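Local coordinates for cupin domain-containing protein (Rhodopseudomonas palustris, PDB 3LAG), which is of unknown function but belongs to the cupin family and binds a nickel ion, with calcium bound at a separate site, at residues B[23-26]-B[27-30]. Residues are numbered along the deposited sequence; the frame is centred on the assembly and turned at random.
Sequences RLPP and GSAT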
ATOM      1  N   ARG B  23      -8.992  -9.873  -0.164  1.00  7.06           N
ATOM      2  CA  ARG B  23      -8.544 -11.212   0.200  1.00  8.39           C
ATOM      3  C   ARG B  23      -9.311 -12.211  -0.637  1.00  8.04           C
ATOM      4  O   ARG B  23     -10.543 -12.265  -0.593  1.00  8.76           O
ATOM      5  CB  ARG B  23      -8.775 -11.477   1.689  1.00 10.27           C
ATOM      6  CG  ARG B  23      -7.831 -10.704   2.566  1.00 11.22           C
ATOM      7  CD  ARG B  23      -8.060 -10.981   4.047  1.00 13.72           C
ATOM      8  NE  ARG B  23      -6.997 -10.388   4.848  1.00 16.37           N
ATOM      9  CZ  ARG B  23      -5.876 -11.013   5.192  1.00 18.23           C
ATOM     10  NH1 ARG B  23      -5.656 -12.269   4.826  1.00 16.60           N
ATOM     11  NH2 ARG B  23      -4.974 -10.381   5.922  1.00 21.97           N
ATOM     12  N   LEU B  24      -8.578 -12.996  -1.416  1.00  7.01           N
ATOM     13  CA  LEU B  24      -9.187 -13.994  -2.282  1.00  7.43           C
ATOM     14  C   LEU B  24      -8.781 -15.387  -1.845  1.00  7.80           C
ATOM     15  O   LEU B  24      -7.646 -15.819  -2.073  1.00  7.28           O
ATOM     16  CB  LEU B  24      -8.799 -13.776  -3.745  1.00  8.23           C
ATOM     17  CG  LEU B  24      -9.682 -12.810  -4.530  1.00 11.03           C
ATOM     18  CD1 LEU B  24      -9.472 -11.381  -4.080  1.00 11.51           C
ATOM     19  CD2 LEU B  24      -9.388 -12.961  -6.011  1.00 13.75           C
ATOM     20  N   PRO B  25      -9.716 -16.107  -1.214  1.00  7.93           N
ATOM     21  CA  PRO B  25      -9.460 -17.516  -0.892  1.00  9.08           C
ATOM     22  C   PRO B  25      -9.263 -18.341  -2.172  1.00  8.03           C
ATOM     23  O   PRO B  25      -9.681 -17.935  -3.248  1.00  6.89           O
ATOM     24  CB  PRO B  25     -10.760 -17.950  -0.209  1.00 10.56           C
ATOM     25  CG  PRO B  25     -11.350 -16.697   0.326  1.00 11.37           C
ATOM     26  CD  PRO B  25     -11.012 -15.645  -0.686  1.00  9.48           C
ATOM     27  N   PRO B  26      -8.642 -19.516  -2.061  1.00  7.78           N
ATOM     28  CA  PRO B  26      -8.601 -20.413  -3.223  1.00  7.96           C
ATOM     29  C   PRO B  26     -10.012 -20.661  -3.756  1.00  7.44           C
ATOM     30  O   PRO B  26     -10.936 -20.877  -2.971  1.00  7.91           O
ATOM     31  CB  PRO B  26      -7.995 -21.698  -2.653  1.00  9.33           C
ATOM     32  CG  PRO B  26      -7.134 -21.199  -1.503  1.00 10.34           C
ATOM     33  CD  PRO B  26      -7.904 -20.053  -0.906  1.00  9.25           C
ATOM     34  N   GLY B  27     -10.176 -20.601  -5.073  1.00  7.77           N
ATOM     35  CA  GLY B  27     -11.474 -20.839  -5.684  1.00  8.83           C
ATOM     36  C   GLY B  27     -12.434 -19.662  -5.620  1.00  8.11           C
ATOM     37  O   GLY B  27     -13.644 -19.835  -5.790  1.00  9.66           O
ATOM     38  N   SER B  28     -11.913 -18.465  -5.377  1.00  7.97           N
ATOM     39  CA  SER B  28     -12.756 -17.278  -5.300  1.00  7.82           C
ATOM     40  C   SER B  28     -12.628 -16.392  -6.538  1.00  7.58           C
ATOM     41  O   SER B  28     -11.724 -16.575  -7.367  1.00  7.65           O
ATOM     42  CB  SER B  28     -12.425 -16.463  -4.039  1.00  8.39           C
ATOM     43  OG  SER B  28     -11.150 -15.855  -4.123  1.00  8.11           O
ATOM     44  N   ALA B  29     -13.543 -15.427  -6.636  1.00  7.85           N
ATOM     45  CA  ALA B  29     -13.536 -14.425  -7.701  1.00  8.79           C
ATOM     46  C   ALA B  29     -14.202 -13.139  -7.228  1.00  9.15           C
ATOM     47  O   ALA B  29     -15.146 -13.178  -6.445  1.00  9.58           O
ATOM     48  CB  ALA B  29     -14.238 -14.960  -8.944  1.00 10.57           C
ATOM     49  N   THR B  30     -13.716 -12.000  -7.709  1.00  8.75           N
ATOM     50  CA  THR B  30     -14.342 -10.714  -7.401  1.00  8.97           C
ATOM     51  C   THR B  30     -15.645 -10.539  -8.162  1.00  9.63           C
ATOM     52  O   THR B  30     -16.513  -9.766  -7.748  1.00 10.11           O
ATOM     53  CB  THR B  30     -13.441  -9.544  -7.819  1.00  9.05           C
ATOM     54  OG1 THR B  30     -13.122  -9.665  -9.212  1.00  8.62           O
ATOM     55  CG2 THR B  30     -12.140  -9.557  -7.040  1.00  9.78           C
TER
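A type II beta turn from P25 to S28 is closed by S28 against the carbonyl of P25, a local contact where strand 17-24 gives way to strand 28-34. The carbonyl oxygen of P25 is gripped twice by S28. The shorter of the two bonds comes from the hydroxyl: OG donates to P25 O over 2.7 Å, lying in the carbonyl plane on a lone pair, with a C=O...O angle of 137°. The backbone closure of the turn is weak by comparison, S28 N reaching P25 O at 3.1 Å with a bent N-H...O angle of 130°. With chi1 at 69°, OG sits between the backbone N and the carbonyl carbon of its own residue and swings back over the start of the turn, where it packs 3.2 Å from L24 CB and 3.4 Å from P25 CD. P26 and G27 form the corner, and the positive phi of G27 fits the third position of a type II turn; a CB there would run into P26 O. In the cupin beta-barrel this turn links two strands that are not neighbours in the sheet: strand 4-13 runs between them, and L24, S28 and T30 all touch it. Without the hydroxyl, as with an alanine here, the turn would probably keep the weak amide bond of the two across it and be less firmly closed. Further along, L24 CD1 comes within 4.4 Å of T30 CG2, a loose apolar contact; the nickel ion lies about 6 Å from the T30 side chain.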